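PDB 7MGV: CdnC, which acts as an ATP-grasp ligase that installs single and bicyclic omega-ester macrocycles in the core peptide of a ribosomally made precursor. Local coordinates for residues 153-157 against 158-162; 280-283 against 284-287; 303-306 against 307-311. One frame throughout, in Å; residues are numbered along the deposited sequence.

The three contacts lie close together on the same side of the chain's centre. Contact 1 ends helix 148-158 and leads into strand 165-168; contact 2 is the first part of helix 280-293; contact 3 is the hairpin turn between strands 297-304 and 310-316. Centres are about 12 Å apart for contacts 1 and 2, and about 15 Å for contact 3 with either. F160 joins the first two, its CE2 3.3 Å from M285 O. K161 CB packs 3.5 Å from Y310 O, and I282 CD1 lies 3.8 Å from Y310 CB. Contact 3 supplies I303 to the nucleotide pocket, whereas the I162 side chain stays about 9 Å from the ADP.

Contact 1 (153-157 against 158-162); sequences KIADK and IGFKI
I154 and I158 meet one turn apart where helix 148-158 ends in a Schellman motif. G159, with positive phi (122°), reverses the chain; weak bonds from F160 N to A155 O (2.9 Å) and G159 N to D156 O (3.2 Å) close the motif. Just before it, I158 N still makes a regular helical bond to I154 O. The I158 side chain grows over that same carbonyl: CB sits 3.6 Å from I154 O, and CG1, set beside its own backbone N by a chi1 of -63°, comes to 3.1 Å from that oxygen. CD1 then reaches past it to I154 CG2 at 3.6 Å, while the CG2 branch turns to helix 280-293. An alanine here, without CG1, CG2 and CD1, would probably leave I154 CG2 without this neighbour and open a gap against L289 and M285. On the flank facing the second subunit, K157 NZ makes a salt bridge to D132 of that subunit, and D156 OD2 accepts a hydrogen bond from its W73. Beyond the reversal, F160 folds back on the helix, CD2 3.8 Å from A155 CB, with A155 O at the ring edge, in its plane, 3.5 Å from CD2.

Contact 2 (280-283 against 284-287); sequences QDIE and FMIL
I282 and M285 touch by their terminal methyls, I282 CD1 lying 3.9 Å from M285 CE where the two side chains cross obliquely. M285 gets there by hugging the helix: CG stands beside the backbone N, 3.5 Å from D281 O, and a bend at chi3 (-68°) folds CE back along the preceding turn to within 3.8 Å of D281 O. I286 is placed differently. Its CG1 lies over I282 O at 3.1 Å, and the two side chains themselves are only loosely in contact, I282 CG2 to I286 CG1 being 4.4 Å. On another flank L287 leans its CD1 over E283 O (3.8 Å) and just meets the aliphatic CG of E283.

These spacings are set by four successive i to i+4 backbone bonds, F284 N to Q280 O through L287 N to E283 O, each 2.9 Å; the last is the straightest, with 173° at the hydrogen. Farther out, I286 rests on I238, V240 and I300 and I282 on M302, so these two face the antiparallel sheet, with E283 and L287 at V245 of strand 244-251, while F160 packs on M285 and I286. Q280, D281 and F284 are exposed. This is the pattern of an amphipathic helix packed on a beta-sheet, consistent with the alpha+beta construction of the ATP-grasp fold.

Contact 3 (303-306 against 307-311); sequences IVSP and EDEYY. With ADP (adenosine-5'-diphosphate), chain F.
V304 and Y310 lie side by side and point the same way from a non-hydrogen-bonded antiparallel pair. V304 CG2 sits over one face of the Y310 ring, 3.8 Å from its centroid and 22° off the normal, a CH-pi contact shifted toward the rim. The other methyl, CG1, opposite the backbone N about the first torsion (chi1 -175°), runs along the hairpin to D308 CA at 3.8 Å. On the opposite face of the sheet, I303 and Y311 form a hydrogen-bonded pair; I303 O lies at the edge of the Y311 ring, in its plane. I303 itself reaches away from Y311 to the adenine, CD1 3.8 Å from ADP C4.

At the tip, S305 and E307 restrain each other: S305 OG donates to OE1 of E307 (3.0 Å), using the anti lone pair of the carboxylate, which a bend at chi2 (87°) swings back over the turn. S305 O accepts D308 N at 2.9 Å, closing a type I turn, and S305 N bonds in the carbonyl plane to E309 O at 3.2 Å. With D308 at positive phi, this is a type I turn with a G1 bulge, the 3:5 hairpin. The carboxylate of D308 makes a salt bridge to K233. Strand 310-316 is the outermost strand of the sheet within this chain, while V304 and Y310 pack on L236 of strand 234-241, Y310 also meeting P279 just before helix 280-293.

Contact 1 (153-157 against 158-162)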
# COMPACT_ATOMS: atom_id res chain seq x y z
N LYS A 153 -8.89 8.94 13.43
CA LYS A 153 -8.74 10.39 13.34
C LYS A 153 -9.78 11.00 12.41
O LYS A 153 -10.40 12.02 12.74
CB LYS A 153 -7.32 10.73 12.87
CG LYS A 153 -6.26 10.53 13.94
CD LYS A 153 -4.86 10.78 13.41
CE LYS A 153 -3.83 10.69 14.53
NZ LYS A 153 -2.43 10.82 14.02
N ILE A 154 -10.00 10.39 11.25
CA ILE A 154 -10.98 10.91 10.30
C ILE A 154 -12.38 10.82 10.88
O ILE A 154 -13.18 11.76 10.76
CB ILE A 154 -10.86 10.16 8.96
CG1 ILE A 154 -9.60 10.60 8.20
CG2 ILE A 154 -12.10 10.39 8.10
CD1 ILE A 154 -9.49 10.02 6.81
N ALA A 155 -12.72 9.70 11.52
CA ALA A 155 -14.04 9.56 12.11
C ALA A 155 -14.26 10.60 13.21
O ALA A 155 -15.36 11.15 13.33
CB ALA A 155 -14.23 8.14 12.67
N ASP A 156 -13.23 10.88 14.00
CA ASP A 156 -13.35 11.93 15.01
C ASP A 156 -13.56 13.29 14.35
O ASP A 156 -14.35 14.11 14.84
CB ASP A 156 -12.12 11.94 15.91
CG ASP A 156 -12.11 13.11 16.88
OD1 ASP A 156 -13.08 13.23 17.66
OD2 ASP A 156 -11.15 13.91 16.85
N LYS A 157 -12.85 13.55 13.25
CA LYS A 157 -13.00 14.84 12.56
C LYS A 157 -14.41 15.00 11.99
O LYS A 157 -14.96 16.11 12.00
CB LYS A 157 -11.96 14.97 11.46
CG LYS A 157 -10.64 15.55 11.92
CD LYS A 157 -9.69 15.74 10.75
CE LYS A 157 -8.34 16.24 11.20
NZ LYS A 157 -7.35 16.22 10.09
N ILE A 158 -14.99 13.92 11.47
CA ILE A 158 -16.32 14.00 10.87
C ILE A 158 -17.38 14.30 11.93
O ILE A 158 -18.41 14.91 11.63
CB ILE A 158 -16.63 12.69 10.12
CG1 ILE A 158 -15.64 12.49 8.98
CG2 ILE A 158 -18.05 12.68 9.58
CD1 ILE A 158 -15.66 11.10 8.42
N GLY A 159 -17.13 13.90 13.17
CA GLY A 159 -18.11 14.05 14.24
C GLY A 159 -18.48 12.75 14.92
O GLY A 159 -19.26 12.78 15.88
N PHE A 160 -17.97 11.62 14.45
CA PHE A 160 -18.20 10.36 15.14
C PHE A 160 -17.61 10.42 16.54
O PHE A 160 -16.56 11.02 16.77
CB PHE A 160 -17.55 9.20 14.38
CG PHE A 160 -18.29 8.76 13.15
CD1 PHE A 160 -19.45 8.00 13.25
CD2 PHE A 160 -17.82 9.09 11.89
CE1 PHE A 160 -20.12 7.59 12.12
CE2 PHE A 160 -18.49 8.68 10.75
CZ PHE A 160 -19.64 7.93 10.86
N LYS A 161 -18.31 9.80 17.49
CA LYS A 161 -17.71 9.52 18.78
C LYS A 161 -16.90 8.24 18.67
O LYS A 161 -17.39 7.23 18.16
CB LYS A 161 -18.79 9.38 19.86
CG LYS A 161 -19.68 10.60 19.98
CD LYS A 161 -18.86 11.85 20.26
CE LYS A 161 -19.39 13.06 19.50
NZ LYS A 161 -20.84 13.27 19.78
N ILE A 162 -15.65 8.29 19.13
CA ILE A 162 -14.77 7.12 19.09
C ILE A 162 -14.33 6.83 20.52
O ILE A 162 -14.32 7.74 21.36
CB ILE A 162 -13.58 7.35 18.16
CG1 ILE A 162 -12.66 8.45 18.71
CG2 ILE A 162 -14.04 7.69 16.74
CD1 ILE A 162 -11.29 8.48 18.06

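Contact 2 (280-283 against 284-287)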
# COMPACT_ATOMS: atom_id res chain seq x y z
N GLN A 280 -30.64 9.42 11.35
CA GLN A 280 -30.23 10.06 10.11
C GLN A 280 -28.89 10.77 10.23
O GLN A 280 -28.15 10.87 9.24
CB GLN A 280 -31.32 11.04 9.64
CG GLN A 280 -32.26 10.44 8.61
CD GLN A 280 -33.66 11.02 8.69
OE1 GLN A 280 -33.91 11.98 9.41
NE2 GLN A 280 -34.59 10.42 7.95
N ASP A 281 -28.54 11.25 11.42
CA ASP A 281 -27.22 11.86 11.61
C ASP A 281 -26.11 10.83 11.48
O ASP A 281 -25.08 11.09 10.85
CB ASP A 281 -27.16 12.56 12.97
CG ASP A 281 -27.70 11.71 14.10
OD1 ASP A 281 -28.76 11.07 13.90
OD2 ASP A 281 -27.08 11.67 15.18
N ILE A 282 -26.31 9.64 12.06
CA ILE A 282 -25.31 8.58 11.95
C ILE A 282 -25.10 8.18 10.50
O ILE A 282 -23.97 8.01 10.04
CB ILE A 282 -25.72 7.38 12.82
CG1 ILE A 282 -25.91 7.81 14.28
CG2 ILE A 282 -24.68 6.27 12.72
CD1 ILE A 282 -24.67 8.43 14.91
N GLU A 283 -26.20 8.02 9.75
CA GLU A 283 -26.10 7.64 8.35
C GLU A 283 -25.44 8.75 7.53
O GLU A 283 -24.64 8.47 6.62
CB GLU A 283 -27.49 7.31 7.80
CG GLU A 283 -27.55 7.07 6.31
CD GLU A 283 -28.83 6.38 5.89
OE1 GLU A 283 -28.94 6.00 4.71
OE2 GLU A 283 -29.72 6.20 6.75
N PHE A 284 -25.77 10.01 7.84
CA PHE A 284 -25.11 11.14 7.19
C PHE A 284 -23.60 11.08 7.40
O PHE A 284 -22.82 11.26 6.46
CB PHE A 284 -25.68 12.45 7.75
CG PHE A 284 -25.07 13.68 7.15
CD1 PHE A 284 -25.59 14.25 6.00
CD2 PHE A 284 -23.98 14.30 7.76
CE1 PHE A 284 -25.03 15.39 5.46
CE2 PHE A 284 -23.42 15.44 7.22
CZ PHE A 284 -23.95 15.98 6.07
N MET A 285 -23.17 10.80 8.63
CA MET A 285 -21.74 10.76 8.92
C MET A 285 -21.07 9.54 8.29
O MET A 285 -19.90 9.60 7.92
CB MET A 285 -21.51 10.80 10.43
CG MET A 285 -21.74 12.19 11.02
SD MET A 285 -21.20 12.33 12.74
CE MET A 285 -22.40 11.28 13.55
N ILE A 286 -21.80 8.43 8.16
CA ILE A 286 -21.26 7.26 7.47
C ILE A 286 -21.00 7.59 6.00
O ILE A 286 -19.93 7.30 5.44
CB ILE A 286 -22.21 6.06 7.61
CG1 ILE A 286 -22.25 5.57 9.06
CG2 ILE A 286 -21.81 4.94 6.68
CD1 ILE A 286 -21.11 4.66 9.44
N LEU A 287 -22.00 8.18 5.34
CA LEU A 287 -21.83 8.59 3.95
C LEU A 287 -20.70 9.61 3.82
O LEU A 287 -19.94 9.58 2.84
CB LEU A 287 -23.14 9.15 3.40
CG LEU A 287 -24.26 8.13 3.18
CD1 LEU A 287 -25.58 8.82 2.93
CD2 LEU A 287 -23.91 7.19 2.04

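Contact 3 (303-306 against 307-311)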
# COMPACT_ATOMS: atom_id res chain seq x y z
N ILE A 303 -20.63 0.41 18.05
CA ILE A 303 -21.16 -0.06 19.33
C ILE A 303 -22.07 1.03 19.90
O ILE A 303 -21.67 2.20 19.97
CB ILE A 303 -20.05 -0.41 20.33
CG1 ILE A 303 -19.16 -1.53 19.78
CG2 ILE A 303 -20.64 -0.81 21.67
CD1 ILE A 303 -17.97 -1.86 20.66
N VAL A 304 -23.28 0.65 20.30
CA VAL A 304 -24.20 1.56 20.97
C VAL A 304 -24.17 1.24 22.45
O VAL A 304 -24.53 0.12 22.86
CB VAL A 304 -25.62 1.45 20.40
CG1 VAL A 304 -26.52 2.49 21.03
CG2 VAL A 304 -25.59 1.61 18.89
N SER A 305 -23.74 2.21 23.25
CA SER A 305 -23.57 2.05 24.68
C SER A 305 -24.93 2.06 25.38
O SER A 305 -25.95 2.33 24.76
CB SER A 305 -22.66 3.16 25.22
OG SER A 305 -23.40 4.34 25.45
N PRO A 306 -24.97 1.73 26.68
CA PRO A 306 -26.24 1.85 27.41
C PRO A 306 -26.83 3.26 27.39
O PRO A 306 -28.05 3.41 27.45
CB PRO A 306 -25.87 1.42 28.83
CG PRO A 306 -24.72 0.50 28.65
CD PRO A 306 -23.94 1.05 27.49
N GLU A 307 -25.99 4.29 27.30
CA GLU A 307 -26.46 5.66 27.19
C GLU A 307 -26.88 6.03 25.77
O GLU A 307 -27.07 7.21 25.49
CB GLU A 307 -25.39 6.63 27.69
CG GLU A 307 -25.01 6.45 29.15
CD GLU A 307 -23.92 5.41 29.36
OE1 GLU A 307 -23.60 4.68 28.39
OE2 GLU A 307 -23.38 5.33 30.48
N ASP A 308 -26.99 5.04 24.88
CA ASP A 308 -27.53 5.21 23.53
C ASP A 308 -26.69 6.18 22.69
O ASP A 308 -27.22 6.87 21.82
CB ASP A 308 -28.99 5.67 23.57
CG ASP A 308 -29.96 4.50 23.72
OD1 ASP A 308 -29.96 3.61 22.84
OD2 ASP A 308 -30.71 4.48 24.71
N GLU A 309 -25.39 6.23 22.94
CA GLU A 309 -24.48 6.97 22.07
C GLU A 309 -23.76 6.00 21.15
O GLU A 309 -23.44 4.87 21.54
CB GLU A 309 -23.47 7.79 22.88
CG GLU A 309 -23.10 7.21 24.23
CD GLU A 309 -22.31 8.18 25.08
OE1 GLU A 309 -21.98 7.83 26.24
OE2 GLU A 309 -22.02 9.30 24.60
N TYR A 310 -23.51 6.44 19.92
CA TYR A 310 -22.97 5.60 18.87
C TYR A 310 -21.46 5.78 18.79
O TYR A 310 -20.98 6.91 18.65
CB TYR A 310 -23.63 5.93 17.52
CG TYR A 310 -25.06 5.46 17.42
CD1 TYR A 310 -26.06 6.03 18.20
CD2 TYR A 310 -25.42 4.44 16.54
CE1 TYR A 310 -27.37 5.59 18.11
CE2 TYR A 310 -26.73 4.01 16.44
CZ TYR A 310 -27.70 4.59 17.23
OH TYR A 310 -29.00 4.15 17.13
N TYR A 311 -20.72 4.68 18.88
CA TYR A 311 -19.27 4.69 18.85
C TYR A 311 -18.79 4.00 17.58
O TYR A 311 -19.12 2.83 17.34
CB TYR A 311 -18.69 3.98 20.08
CG TYR A 311 -18.72 4.79 21.35
CD1 TYR A 311 -19.88 4.90 22.10
CD2 TYR A 311 -17.58 5.44 21.81
CE1 TYR A 311 -19.91 5.63 23.27
CE2 TYR A 311 -17.60 6.18 22.98
CZ TYR A 311 -18.76 6.27 23.70
OH TYR A 311 -18.79 7.01 24.86
PB ADP F . -14.18 -11.20 15.81
O1B ADP F . -14.14 -9.77 15.33
O2B ADP F . -13.40 -12.17 14.95
O3B ADP F . -15.55 -11.68 16.22
PA ADP F . -12.32 -9.95 17.46
O1A ADP F . -11.58 -9.62 16.19
O2A ADP F . -11.57 -10.23 18.74
O3A ADP F . -13.36 -11.15 17.19
O5' ADP F . -13.38 -8.78 17.73
C5' ADP F . -13.07 -7.69 18.59
C4' ADP F . -14.28 -7.45 19.47
O4' ADP F . -13.97 -6.51 20.49
C3' ADP F . -15.47 -6.92 18.68
O3' ADP F . -16.55 -7.86 18.74
C2' ADP F . -15.88 -5.64 19.37
O2' ADP F . -17.27 -5.67 19.68
C1' ADP F . -15.05 -5.59 20.64
N9 ADP F . -14.51 -4.23 20.84
C8 ADP F . -13.67 -3.58 20.01
N7 ADP F . -13.37 -2.35 20.49
C5 ADP F . -14.03 -2.19 21.65
C6 ADP F . -14.16 -1.13 22.67
N6 ADP F . -13.51 0.05 22.54
N1 ADP F . -14.96 -1.38 23.74
C2 ADP F . -15.61 -2.55 23.88
N3 ADP F . -15.54 -3.56 22.99
C4 ADP F . -14.78 -3.44 21.88